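Local coordinates for protein pentafunctional AROM polypeptide (Schizosaccharomyces pombe, PDB 5SWV) that catalyses successive reactions of the shikimate pathway, with a type I dehydroquinate dehydratase and a shikimate dehydrogenase making up this fragment, at residues R42-K47 / G86-N91; F111-L116 / K134-W139; K253-G258 / P301-A306; N499-L504 / A524-V529. All blocks are in the same frame, centred on the assembly; numbering follows the deposited sequence.

Contact 1 of 4, residues R42-K47 / G86-N91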
loop_
_atom_site.group_PDB
_atom_site.type_symbol
_atom_site.label_atom_id
_atom_site.label_comp_id
_atom_site.label_asym_id
_atom_site.label_seq_id
_atom_site.Cartn_x
_atom_site.Cartn_y
_atom_site.Cartn_z
ATOM N N ARG A 42 -18.687 -3.135 0.916
ATOM C CA ARG A 42 -19.931 -3.640 1.429
ATOM C C ARG A 42 -21.000 -3.259 0.422
ATOM O O ARG A 42 -21.538 -2.130 0.433
ATOM C CB ARG A 42 -20.220 -3.080 2.828
ATOM C CG ARG A 42 -19.403 -3.754 3.919
ATOM C CD ARG A 42 -19.862 -5.182 4.212
ATOM N NE ARG A 42 -21.263 -5.247 4.665
ATOM C CZ ARG A 42 -21.680 -5.172 5.939
ATOM N NH1 ARG A 42 -20.841 -5.031 6.968
ATOM N NH2 ARG A 42 -22.975 -5.233 6.197
ATOM N N VAL A 43 -21.292 -4.222 -0.447
ATOM C CA VAL A 43 -22.165 -4.020 -1.591
ATOM C C VAL A 43 -23.595 -3.793 -1.103
ATOM O O VAL A 43 -24.354 -3.013 -1.701
ATOM C CB VAL A 43 -22.087 -5.223 -2.555
ATOM C CG1 VAL A 43 -23.073 -5.070 -3.705
ATOM C CG2 VAL A 43 -20.669 -5.387 -3.092
ATOM N N ASP A 44 -23.950 -4.449 0.002
ATOM C CA ASP A 44 -25.249 -4.218 0.645
ATOM C C ASP A 44 -25.514 -2.753 1.055
ATOM O O ASP A 44 -26.676 -2.341 1.116
ATOM C CB ASP A 44 -25.484 -5.195 1.817
ATOM C CG ASP A 44 -24.428 -5.095 2.913
ATOM O OD1 ASP A 44 -23.226 -5.351 2.616
ATOM O OD2 ASP A 44 -24.811 -4.786 4.076
ATOM N N TYR A 45 -24.451 -1.976 1.280
ATOM C CA TYR A 45 -24.579 -0.546 1.604
ATOM C C TYR A 45 -24.646 0.389 0.398
ATOM O O TYR A 45 -25.105 1.513 0.546
ATOM C CB TYR A 45 -23.450 -0.080 2.533
ATOM C CG TYR A 45 -23.726 -0.335 3.991
ATOM C CD1 TYR A 45 -23.622 -1.616 4.507
ATOM C CD2 TYR A 45 -24.088 0.702 4.862
ATOM C CE1 TYR A 45 -23.859 -1.874 5.845
ATOM C CE2 TYR A 45 -24.343 0.452 6.205
ATOM C CZ TYR A 45 -24.224 -0.846 6.691
ATOM O OH TYR A 45 -24.453 -1.165 8.013
ATOM N N LEU A 46 -24.202 -0.047 -0.780
ATOM C CA LEU A 46 -24.263 0.808 -1.978
ATOM C C LEU A 46 -25.716 1.134 -2.358
ATOM O O LEU A 46 -26.592 0.283 -2.235
ATOM C CB LEU A 46 -23.599 0.131 -3.177
ATOM C CG LEU A 46 -22.137 -0.291 -3.124
ATOM C CD1 LEU A 46 -21.763 -1.036 -4.394
ATOM C CD2 LEU A 46 -21.234 0.909 -2.930
ATOM N N LYS A 47 -25.954 2.348 -2.853
ATOM C CA LYS A 47 -27.292 2.775 -3.279
ATOM C C LYS A 47 -27.294 3.238 -4.745
ATOM O O LYS A 47 -26.718 4.270 -5.091
ATOM C CB LYS A 47 -27.824 3.887 -2.358
ATOM C CG LYS A 47 -27.885 3.521 -0.872
ATOM C CD LYS A 47 -28.921 2.439 -0.537
ATOM C CE LYS A 47 -30.348 2.986 -0.584
ATOM N NZ LYS A 47 -31.363 2.085 -1.215
ATOM N N GLY A 86 -26.445 -9.503 9.779
ATOM C CA GLY A 86 -26.067 -8.152 10.227
ATOM C C GLY A 86 -25.929 -7.070 9.165
ATOM O O GLY A 86 -25.605 -5.935 9.481
ATOM N N GLY A 87 -26.165 -7.412 7.908
ATOM C CA GLY A 87 -26.129 -6.444 6.817
ATOM C C GLY A 87 -27.517 -6.016 6.393
ATOM O O GLY A 87 -28.458 -6.140 7.158
ATOM N N LEU A 88 -27.623 -5.505 5.170
ATOM C CA LEU A 88 -28.851 -4.883 4.659
ATOM C C LEU A 88 -29.483 -5.611 3.489
ATOM O O LEU A 88 -30.560 -5.227 3.060
ATOM C CB LEU A 88 -28.556 -3.440 4.220
ATOM C CG LEU A 88 -27.917 -2.511 5.278
ATOM C CD1 LEU A 88 -27.573 -1.136 4.691
ATOM C CD2 LEU A 88 -28.815 -2.379 6.512
ATOM N N PHE A 89 -28.834 -6.649 2.977
ATOM C CA PHE A 89 -29.286 -7.292 1.767
ATOM C C PHE A 89 -30.363 -8.281 2.148
ATOM O O PHE A 89 -30.186 -9.025 3.098
ATOM C CB PHE A 89 -28.119 -8.010 1.052
ATOM C CG PHE A 89 -28.397 -8.368 -0.389
ATOM C CD1 PHE A 89 -28.083 -7.484 -1.415
ATOM C CD2 PHE A 89 -28.947 -9.603 -0.718
ATOM C CE1 PHE A 89 -28.327 -7.816 -2.749
ATOM C CE2 PHE A 89 -29.192 -9.951 -2.047
ATOM C CZ PHE A 89 -28.886 -9.055 -3.063
ATOM N N PRO A 90 -31.478 -8.306 1.403
ATOM C CA PRO A 90 -32.542 -9.258 1.705
ATOM C C PRO A 90 -32.103 -10.712 1.569
ATOM O O PRO A 90 -31.445 -11.068 0.603
ATOM C CB PRO A 90 -33.594 -8.948 0.651
ATOM C CG PRO A 90 -33.257 -7.585 0.143
ATOM C CD PRO A 90 -31.789 -7.493 0.217
ATOM N N ASN A 91 -32.482 -11.541 2.531
ATOM C CA ASN A 91 -32.166 -12.968 2.492
ATOM C C ASN A 91 -32.917 -13.743 1.427
ATOM O O ASN A 91 -32.432 -14.784 0.995
ATOM C CB ASN A 91 -32.442 -13.634 3.846
ATOM C CG ASN A 91 -31.470 -13.195 4.912
ATOM O OD1 ASN A 91 -30.289 -13.529 4.866
ATOM N ND2 ASN A 91 -31.961 -12.443 5.882
#
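Leu-88 presents a single methyl group to Tyr-45. Its CD1 sits 3.7 Å from the centroid of the Tyr-45 ring and only 2° off the ring normal, so that it is almost equally far from every ring carbon in a CH-pi contact. The two side chains meet at about a right angle. At its edge, and in plane, the same ring has the NH2 end of Arg-42, whose guanidinium is turned toward Asp-44. That group grips the carboxylate side-on: Arg-42 NE bonds Asp-44 OD1 at 2.8 Å and Arg-42 NH2 bonds Asp-44 OD2, also at 2.8 Å, each oxygen offering its syn lone pair. Both segments belong to loops that follow neighbouring strands, 38-42 and 76-79, of the parallel (beta/alpha)8 barrel of type I dehydroquinases, and they meet beyond the C-terminal ends of those strands. Asp-44 makes the link between the loops. Its CG stands between the backbone N and the carbonyl carbon (chi1 59°); OD2 also accepts from Leu-88 N at 3.1 Å. This second donor arrives on the anti side, 26° out of the carboxylate plane, so that OD2 is held from both loops. Gly-87, lacking a side chain, brings its CA to 3.4 Å from Arg-42 NH2, at the guanidinium edge. Farther along, Asp-44 CB rests 3.9 Å from Phe-89 CB, while the Phe-89 side chain touches Ile-55 and Ile-80. Arg-81 N adds a weak hydrogen bond to Asp-44 OD1.

Contact 2 of 4, residues F111-L116 / K134-W139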
loop_
_atom_site.group_PDB
_atom_site.type_symbol
_atom_site.label_atom_id
_atom_site.label_comp_id
_atom_site.label_asym_id
_atom_site.label_seq_id
_atom_site.Cartn_x
_atom_site.Cartn_y
_atom_site.Cartn_z
ATOM N N PHE A 111 -11.152 -11.201 -3.668
ATOM C CA PHE A 111 -11.976 -12.080 -2.834
ATOM C C PHE A 111 -13.467 -11.798 -3.016
ATOM O O PHE A 111 -13.863 -10.694 -3.373
ATOM C CB PHE A 111 -11.677 -11.865 -1.348
ATOM C CG PHE A 111 -10.235 -11.977 -0.976
ATOM C CD1 PHE A 111 -9.406 -10.868 -1.022
ATOM C CD2 PHE A 111 -9.719 -13.173 -0.513
ATOM C CE1 PHE A 111 -8.076 -10.956 -0.642
ATOM C CE2 PHE A 111 -8.389 -13.274 -0.134
ATOM C CZ PHE A 111 -7.564 -12.165 -0.199
ATOM N N VAL A 112 -14.283 -12.805 -2.727
ATOM C CA VAL A 112 -15.733 -12.649 -2.596
ATOM C C VAL A 112 -16.152 -13.322 -1.289
ATOM O O VAL A 112 -15.749 -14.452 -1.011
ATOM C CB VAL A 112 -16.491 -13.292 -3.787
ATOM C CG1 VAL A 112 -17.996 -13.335 -3.542
ATOM C CG2 VAL A 112 -16.210 -12.531 -5.076
ATOM N N ASP A 113 -16.951 -12.616 -0.492
ATOM C CA ASP A 113 -17.552 -13.189 0.700
ATOM C C ASP A 113 -18.820 -13.898 0.296
ATOM O O ASP A 113 -19.753 -13.269 -0.251
ATOM C CB ASP A 113 -17.877 -12.104 1.734
ATOM C CG ASP A 113 -18.241 -12.686 3.111
ATOM O OD1 ASP A 113 -19.294 -13.367 3.237
ATOM O OD2 ASP A 113 -17.489 -12.436 4.082
ATOM N N VAL A 114 -18.859 -15.195 0.571
ATOM C CA VAL A 114 -20.010 -16.008 0.267
ATOM C C VAL A 114 -20.573 -16.538 1.577
ATOM O O VAL A 114 -19.957 -17.361 2.229
ATOM C CB VAL A 114 -19.619 -17.166 -0.661
ATOM C CG1 VAL A 114 -20.818 -18.050 -0.977
ATOM C CG2 VAL A 114 -19.003 -16.626 -1.941
ATOM N N GLU A 115 -21.753 -16.056 1.954
ATOM C CA GLU A 115 -22.420 -16.490 3.181
ATOM C C GLU A 115 -22.853 -17.938 3.125
ATOM O O GLU A 115 -23.415 -18.411 2.121
ATOM C CB GLU A 115 -23.656 -15.647 3.462
ATOM C CG GLU A 115 -23.337 -14.209 3.822
ATOM C CD GLU A 115 -24.573 -13.419 4.196
ATOM O OE1 GLU A 115 -25.686 -13.988 4.155
ATOM O OE2 GLU A 115 -24.449 -12.224 4.538
ATOM N N LEU A 116 -22.646 -18.627 4.239
ATOM C CA LEU A 116 -23.011 -20.032 4.349
ATOM C C LEU A 116 -24.539 -20.221 4.555
ATOM O O LEU A 116 -25.010 -21.338 4.765
ATOM C CB LEU A 116 -22.175 -20.687 5.467
ATOM C CG LEU A 116 -20.670 -20.767 5.141
ATOM C CD1 LEU A 116 -19.757 -20.695 6.354
ATOM C CD2 LEU A 116 -20.360 -22.026 4.362
ATOM N N LYS A 134 -10.628 -15.536 -4.793
ATOM C CA LYS A 134 -10.645 -16.408 -3.615
ATOM C C LYS A 134 -11.972 -16.283 -2.876
ATOM O O LYS A 134 -12.486 -15.177 -2.706
ATOM C CB LYS A 134 -9.542 -16.005 -2.644
ATOM C CG LYS A 134 -8.147 -16.011 -3.221
ATOM C CD LYS A 134 -7.694 -17.416 -3.544
ATOM C CE LYS A 134 -6.208 -17.406 -3.815
ATOM N NZ LYS A 134 -5.845 -18.612 -4.580
ATOM N N LEU A 135 -12.502 -17.402 -2.405
ATOM C CA LEU A 135 -13.749 -17.383 -1.659
ATOM C C LEU A 135 -13.535 -17.325 -0.143
ATOM O O LEU A 135 -12.724 -18.085 0.411
ATOM C CB LEU A 135 -14.589 -18.587 -2.020
ATOM C CG LEU A 135 -14.980 -18.707 -3.483
ATOM C CD1 LEU A 135 -16.037 -19.780 -3.594
ATOM C CD2 LEU A 135 -15.493 -17.400 -4.086
ATOM N N ILE A 136 -14.242 -16.383 0.495
ATOM C CA ILE A 136 -14.319 -16.283 1.949
ATOM C C ILE A 136 -15.706 -16.785 2.330
ATOM O O ILE A 136 -16.717 -16.143 2.052
ATOM C CB ILE A 136 -14.107 -14.846 2.498
ATOM C CG1 ILE A 136 -12.816 -14.222 1.945
ATOM C CG2 ILE A 136 -14.034 -14.876 4.025
ATOM C CD1 ILE A 136 -12.494 -12.836 2.484
ATOM N N MET A 137 -15.737 -17.956 2.943
ATOM C CA MET A 137 -16.968 -18.528 3.421
ATOM C C MET A 137 -17.208 -18.010 4.830
ATOM O O MET A 137 -16.370 -18.204 5.707
ATOM C CB MET A 137 -16.882 -20.053 3.400
ATOM C CG MET A 137 -16.649 -20.615 2.007
ATOM S SD MET A 137 -18.119 -20.426 0.993
ATOM C CE MET A 137 -17.362 -19.822 -0.480
ATOM N N SER A 138 -18.360 -17.372 5.034
ATOM C CA SER A 138 -18.631 -16.612 6.238
ATOM C C SER A 138 -19.921 -17.050 6.915
ATOM O O SER A 138 -20.901 -17.337 6.245
ATOM C CB SER A 138 -18.736 -15.131 5.885
ATOM O OG SER A 138 -19.998 -14.847 5.304
ATOM N N TRP A 139 -19.916 -17.074 8.244
ATOM C CA TRP A 139 -21.147 -17.136 9.016
ATOM C C TRP A 139 -21.040 -16.285 10.278
ATOM O O TRP A 139 -20.011 -16.280 10.946
ATOM C CB TRP A 139 -21.499 -18.569 9.386
ATOM C CG TRP A 139 -22.824 -18.667 10.077
ATOM C CD1 TRP A 139 -23.041 -18.678 11.423
ATOM C CD2 TRP A 139 -24.115 -18.719 9.464
ATOM N NE1 TRP A 139 -24.387 -18.758 11.691
ATOM C CE2 TRP A 139 -25.072 -18.794 10.507
ATOM C CE3 TRP A 139 -24.564 -18.734 8.133
ATOM C CZ2 TRP A 139 -26.453 -18.872 10.266
ATOM C CZ3 TRP A 139 -25.955 -18.819 7.895
ATOM C CH2 TRP A 139 -26.875 -18.882 8.963
#
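Met-137 folds over Val-114 on the face of the sheet that they share with Val-112 and Leu-135. Its CB starts 4.1 Å from Leu-116 CD2, the leucine side chain crossing it at about a right angle. Past CG the chain bends (chi2 -71°), which sets SD 3.8 Å from Val-114 O and 4.0 Å from Val-114 CB. The terminal CE then lies 3.5 Å from Val-114 CB and also touches both methyl groups. The methionine and valine side chains lie side by side, pointing the same way. The strands beneath are parallel, 4.7 Å apart at closest approach, with 30° between their directions. They are the two strands of a beta-alpha-beta unit of the dehydroquinase TIM barrel, joined through helix 120-128. Five backbone hydrogen bonds hold them in step, from Val-112 N to Lys-134 O at one end to Leu-116 N to Ser-138 O at the other. Helices 94-106 and 152-162 cover the Val-114 and Met-137 face. On the opposite face, the Asp-113 and Ser-138 end is polar: Ser-138 OG donates to the syn lone pair of Asp-113 OD1, at 2.6 Å. Asp-113 OD2 forms a salt bridge with Arg-81, so this buried carboxylate is held at both oxygens. Phe-111 and Ile-136 keep the other end of that face apolar, with Phe-111 CD2 3.5 Å from Lys-134 CB and Ile-136 CD1 4.0 Å from Phe-111 CB.

Contact 3 of 4, residues K253-G258 / P301-A306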
loop_
_atom_site.group_PDB
_atom_site.type_symbol
_atom_site.label_atom_id
_atom_site.label_comp_id
_atom_site.label_asym_id
_atom_site.label_seq_id
_atom_site.Cartn_x
_atom_site.Cartn_y
_atom_site.Cartn_z
ATOM N N LYS A 253 12.851 0.640 18.765
ATOM C CA LYS A 253 13.677 1.804 18.510
ATOM C C LYS A 253 14.128 1.816 17.049
ATOM O O LYS A 253 14.714 0.852 16.569
ATOM C CB LYS A 253 14.892 1.793 19.420
ATOM C CG LYS A 253 14.553 1.801 20.893
ATOM C CD LYS A 253 15.465 2.737 21.668
ATOM C CE LYS A 253 15.221 2.662 23.168
ATOM N NZ LYS A 253 15.962 1.503 23.749
ATOM N N PHE A 254 13.829 2.914 16.361
ATOM C CA PHE A 254 14.254 3.157 14.983
ATOM C C PHE A 254 15.285 4.281 14.945
ATOM O O PHE A 254 15.332 5.125 15.832
ATOM C CB PHE A 254 13.048 3.495 14.102
ATOM C CG PHE A 254 12.122 2.328 13.886
ATOM C CD1 PHE A 254 11.093 2.061 14.783
ATOM C CD2 PHE A 254 12.290 1.473 12.804
ATOM C CE1 PHE A 254 10.260 0.959 14.602
ATOM C CE2 PHE A 254 11.443 0.388 12.606
ATOM C CZ PHE A 254 10.435 0.126 13.504
ATOM N N PHE A 255 16.117 4.269 13.908
ATOM C CA PHE A 255 17.276 5.143 13.840
ATOM C C PHE A 255 17.554 5.670 12.430
ATOM O O PHE A 255 16.998 5.192 11.461
ATOM C CB PHE A 255 18.506 4.397 14.378
ATOM C CG PHE A 255 18.404 4.018 15.825
ATOM C CD1 PHE A 255 18.782 4.912 16.819
ATOM C CD2 PHE A 255 17.919 2.778 16.202
ATOM C CE1 PHE A 255 18.675 4.572 18.167
ATOM C CE2 PHE A 255 17.812 2.427 17.549
ATOM C CZ PHE A 255 18.196 3.323 18.529
ATOM N N LEU A 256 18.394 6.695 12.358
ATOM C CA LEU A 256 18.955 7.195 11.110
ATOM C C LEU A 256 20.471 7.203 11.267
ATOM O O LEU A 256 20.979 7.796 12.205
ATOM C CB LEU A 256 18.464 8.611 10.821
ATOM C CG LEU A 256 19.025 9.308 9.565
ATOM C CD1 LEU A 256 18.706 8.523 8.293
ATOM C CD2 LEU A 256 18.513 10.740 9.444
ATOM N N PHE A 257 21.185 6.526 10.370
ATOM C CA PHE A 257 22.631 6.546 10.361
ATOM C C PHE A 257 23.111 7.443 9.234
ATOM O O PHE A 257 22.493 7.489 8.166
ATOM C CB PHE A 257 23.170 5.153 10.129
ATOM C CG PHE A 257 22.673 4.117 11.101
ATOM C CD1 PHE A 257 22.567 4.388 12.463
ATOM C CD2 PHE A 257 22.362 2.832 10.655
ATOM C CE1 PHE A 257 22.137 3.404 13.344
ATOM C CE2 PHE A 257 21.942 1.848 11.532
ATOM C CZ PHE A 257 21.821 2.133 12.876
ATOM N N GLY A 258 24.236 8.117 9.461
ATOM C CA GLY A 258 24.838 9.019 8.471
ATOM C C GLY A 258 25.546 10.175 9.146
ATOM O O GLY A 258 25.641 10.217 10.378
ATOM N N PRO A 301 18.352 -5.380 21.700
ATOM C CA PRO A 301 17.220 -6.339 21.694
ATOM C C PRO A 301 15.918 -5.774 21.075
ATOM O O PRO A 301 15.172 -6.512 20.431
ATOM C CB PRO A 301 17.036 -6.691 23.184
ATOM C CG PRO A 301 17.697 -5.574 23.939
ATOM C CD PRO A 301 18.819 -5.072 23.066
ATOM N N ASP A 302 15.706 -4.468 21.230
ATOM C CA ASP A 302 14.492 -3.776 20.761
ATOM C C ASP A 302 14.655 -2.964 19.444
ATOM O O ASP A 302 13.831 -2.096 19.141
ATOM C CB ASP A 302 13.967 -2.875 21.891
ATOM C CG ASP A 302 15.026 -1.890 22.423
ATOM O OD1 ASP A 302 16.224 -2.024 22.087
ATOM O OD2 ASP A 302 14.663 -0.981 23.207
ATOM N N PHE A 303 15.710 -3.249 18.674
ATOM C CA PHE A 303 15.981 -2.572 17.401
ATOM C C PHE A 303 14.944 -3.004 16.381
ATOM O O PHE A 303 14.767 -4.197 16.138
ATOM C CB PHE A 303 17.386 -2.921 16.899
ATOM C CG PHE A 303 17.692 -2.419 15.510
ATOM C CD1 PHE A 303 18.030 -1.087 15.288
ATOM C CD2 PHE A 303 17.679 -3.293 14.412
ATOM C CE1 PHE A 303 18.328 -0.636 14.000
ATOM C CE2 PHE A 303 17.975 -2.844 13.125
ATOM C CZ PHE A 303 18.296 -1.514 12.918
ATOM N N GLY A 304 14.253 -2.025 15.802
ATOM C CA GLY A 304 13.164 -2.269 14.832
ATOM C C GLY A 304 13.504 -2.003 13.374
ATOM O O GLY A 304 12.791 -2.461 12.491
ATOM N N GLY A 305 14.576 -1.246 13.138
ATOM C CA GLY A 305 15.066 -0.920 11.809
ATOM C C GLY A 305 15.862 0.377 11.796
ATOM O O GLY A 305 15.919 1.072 12.799
ATOM N N ALA A 306 16.479 0.709 10.662
ATOM C CA ALA A 306 17.104 2.024 10.510
ATOM C C ALA A 306 17.291 2.471 9.062
ATOM O O ALA A 306 17.536 1.657 8.177
ATOM C CB ALA A 306 18.435 2.065 11.247
#
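Phe-254 lays its ring over the backbone of Gly-304, whose CA stands 3.8 Å above the ring plane, displaced toward the rim, in a CH-pi contact. The first torsion puts the Phe-254 CG beside its own backbone N (chi1 -69°), and the ring then extends across to the neighbouring strand, where two successive glycines offer only main chain. On the other face of the sheet, Lys-253 is bent at its end (chi4 83°), which brings NZ to 2.9 Å from Asp-302 OD2 in a salt bridge. NZ approaches on the syn side, 18° out of the carboxylate plane. The same two residues are joined by their backbones, Lys-253 N donating to Asp-302 O at 2.9 Å, and Gly-304 N returns a bond to Lys-253 O. These strands run parallel, yet from Lys-253 opposite Phe-303 to Phe-255 opposite Ala-306 the second strand uses one residue more, and the bond from Phe-255 N to Gly-305 O is weak. On the face carrying Phe-255, its CD2 comes 4.0 Å from Phe-303 CD1, the side chains crossing obliquely. Ala-306 CB lies 3.9 Å from Phe-255 CB and 3.5 Å from Phe-257 CE2. Within the mixed sheet of the shikimate-binding domain, strand 253-257 lies between 282-285 and 303-308, and 335-340 follows antiparallel; helix 295-298 packs on Phe-255, Phe-257 and Phe-303, while Trp-515 of helix 500-516 meets the Phe-254 ring.

Contact 4 of 4, residues N499-L504 / A524-V529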
loop_
_atom_site.group_PDB
_atom_site.type_symbol
_atom_site.label_atom_id
_atom_site.label_comp_id
_atom_site.label_asym_id
_atom_site.label_seq_id
_atom_site.Cartn_x
_atom_site.Cartn_y
_atom_site.Cartn_z
ATOM N N ASN A 499 7.559 18.298 -6.101
ATOM C CA ASN A 499 8.880 18.690 -5.623
ATOM C C ASN A 499 9.580 17.569 -4.888
ATOM O O ASN A 499 8.964 16.557 -4.555
ATOM C CB ASN A 499 8.811 19.979 -4.778
ATOM C CG ASN A 499 8.171 19.791 -3.403
ATOM O OD1 ASN A 499 7.582 18.754 -3.063
ATOM N ND2 ASN A 499 8.292 20.831 -2.597
ATOM N N GLY A 500 10.868 17.774 -4.635
ATOM C CA GLY A 500 11.729 16.750 -4.058
ATOM C C GLY A 500 11.437 16.445 -2.609
ATOM O O GLY A 500 11.785 15.389 -2.104
ATOM N N LEU A 501 10.800 17.379 -1.931
ATOM C CA LEU A 501 10.375 17.138 -0.566
ATOM C C LEU A 501 9.263 16.087 -0.525
ATOM O O LEU A 501 9.283 15.186 0.315
ATOM C CB LEU A 501 9.936 18.452 0.077
ATOM C CG LEU A 501 9.769 18.467 1.599
ATOM C CD1 LEU A 501 10.939 17.770 2.308
ATOM C CD2 LEU A 501 9.594 19.911 2.081
ATOM N N GLU A 502 8.319 16.181 -1.458
ATOM C CA GLU A 502 7.320 15.140 -1.584
ATOM C C GLU A 502 7.973 13.767 -1.752
ATOM O O GLU A 502 7.610 12.827 -1.058
ATOM C CB GLU A 502 6.354 15.417 -2.730
ATOM C CG GLU A 502 5.512 14.198 -3.073
ATOM C CD GLU A 502 4.278 14.515 -3.854
ATOM O OE1 GLU A 502 4.123 15.671 -4.286
ATOM O OE2 GLU A 502 3.473 13.579 -4.034
ATOM N N ALA A 503 8.928 13.657 -2.664
ATOM C CA ALA A 503 9.605 12.382 -2.876
ATOM C C ALA A 503 10.330 11.887 -1.645
ATOM O O ALA A 503 10.237 10.714 -1.322
ATOM C CB ALA A 503 10.579 12.471 -4.033
ATOM N N LEU A 504 11.049 12.780 -0.971
ATOM C CA LEU A 504 11.732 12.449 0.295
ATOM C C LEU A 504 10.753 11.893 1.331
ATOM O O LEU A 504 11.057 10.918 2.023
ATOM C CB LEU A 504 12.439 13.673 0.900
ATOM C CG LEU A 504 13.509 13.394 1.993
ATOM C CD1 LEU A 504 14.572 14.485 1.884
ATOM C CD2 LEU A 504 13.036 13.258 3.469
ATOM N N ALA A 524 -0.890 14.487 6.169
ATOM C CA ALA A 524 -0.618 14.932 7.545
ATOM C C ALA A 524 0.836 14.741 7.946
ATOM O O ALA A 524 1.353 15.499 8.759
ATOM C CB ALA A 524 -1.530 14.237 8.543
ATOM N N VAL A 525 1.498 13.740 7.380
ATOM C CA VAL A 525 2.907 13.518 7.664
ATOM C C VAL A 525 3.748 14.586 6.969
ATOM O O VAL A 525 4.734 15.056 7.527
ATOM C CB VAL A 525 3.364 12.121 7.229
ATOM C CG1 VAL A 525 4.851 11.949 7.471
ATOM C CG2 VAL A 525 2.616 11.047 8.004
ATOM N N TYR A 526 3.350 14.954 5.756
ATOM C CA TYR A 526 3.990 16.028 5.005
ATOM C C TYR A 526 3.805 17.387 5.707
ATOM O O TYR A 526 4.748 18.166 5.783
ATOM C CB TYR A 526 3.450 16.034 3.553
ATOM C CG TYR A 526 4.026 17.095 2.650
ATOM C CD1 TYR A 526 3.491 18.390 2.629
ATOM C CD2 TYR A 526 5.101 16.817 1.818
ATOM C CE1 TYR A 526 4.018 19.378 1.820
ATOM C CE2 TYR A 526 5.635 17.802 0.994
ATOM C CZ TYR A 526 5.087 19.079 1.001
ATOM O OH TYR A 526 5.604 20.046 0.190
ATOM N N GLN A 527 2.613 17.656 6.241
ATOM C CA GLN A 527 2.348 18.944 6.929
ATOM C C GLN A 527 3.254 19.233 8.122
ATOM O O GLN A 527 3.563 20.394 8.380
ATOM C CB GLN A 527 0.866 19.086 7.363
ATOM C CG GLN A 527 -0.128 19.381 6.227
ATOM C CD GLN A 527 0.357 20.461 5.238
ATOM O OE1 GLN A 527 0.870 21.510 5.649
ATOM N NE2 GLN A 527 0.208 20.200 3.933
ATOM N N LYS A 528 3.669 18.177 8.828
ATOM C CA LYS A 528 4.571 18.284 9.979
ATOM C C LYS A 528 6.055 18.293 9.590
ATOM O O LYS A 528 6.874 18.919 10.263
ATOM C CB LYS A 528 4.260 17.189 11.010
ATOM C CG LYS A 528 2.926 17.429 11.731
ATOM C CD LYS A 528 2.702 16.573 12.988
ATOM C CE LYS A 528 3.687 16.862 14.121
ATOM N NZ LYS A 528 3.713 18.304 14.495
ATOM N N VAL A 529 6.405 17.623 8.501
ATOM C CA VAL A 529 7.754 17.732 7.956
ATOM C C VAL A 529 8.023 19.178 7.504
ATOM O O VAL A 529 9.062 19.726 7.848
ATOM C CB VAL A 529 8.015 16.711 6.817
ATOM C CG1 VAL A 529 9.320 16.996 6.096
ATOM C CG2 VAL A 529 8.067 15.302 7.378
#
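The capped first turn of helix 500-516 meets the C-terminal helix 522-530 of the shikimate dehydrogenase part through Leu-501, Glu-502 and Asn-499 on one side and Tyr-526 and Val-529 on the other. Asn-499 is the N-cap: its OD1 accepts from Glu-502 N at 3.1 Å, the donor standing well above the plane of the amide carbonyl. The two helix segments are steeply inclined, 118° between their directions, and their axes stay 10.8 Å apart, a separation that Tyr-526 bridges. With CG anti to the backbone N (chi1 -180°), the Tyr-526 ring extends toward the start of the other helix. Its CE2 lies 4.2 Å from Leu-501 CG and 4.0 Å from Glu-502 N, which sits at the ring edge, close to the ring plane. Farther out, Tyr-526 OH and the Asn-499 amide face each other tip to tip, with OH 4.0 Å from ND2, too far for a hydrogen bond; the amide and ring planes are 46° apart. Leu-501 and Val-529 make the second apolar touch, sliding past each other in opposite directions, with Leu-501 CD1 4.2 Å from Val-529 CG1. The carboxylate of Glu-502 turns to its own helix, where OE2 forms a salt bridge with Arg-506. Around this lightly packed junction, Phe-522 meets the Tyr-526 ring, Thr-360 of helix 353-364 touches Glu-502, and Val-529 rests on Leu-269 of helix 266-277, through which the C-terminal helix reaches back to the substrate-binding domain.

In the fold
From the N terminus the four contacts follow in series, each closing before the next opens, so none nest or cross. Contact 1 closes a loop of 38 residues between two barrel loops, and contact 2 a shorter one of 17 round helix 120-128; both lie in the dehydroquinase barrel, their centres 15 Å apart. The chain then enters the shikimate dehydrogenase part, where contact 3 closes a loop of 42 residues and pairs two strands of the substrate-binding sheet. Contact 4, near the C terminus, closes a loop of 19 residues, mostly helix, and joins two late helices about 21 Å, centre to centre, from contact 3. Contacts 1 and 3 lie on opposite sides of the chain's centre, about 46 Å apart between centres.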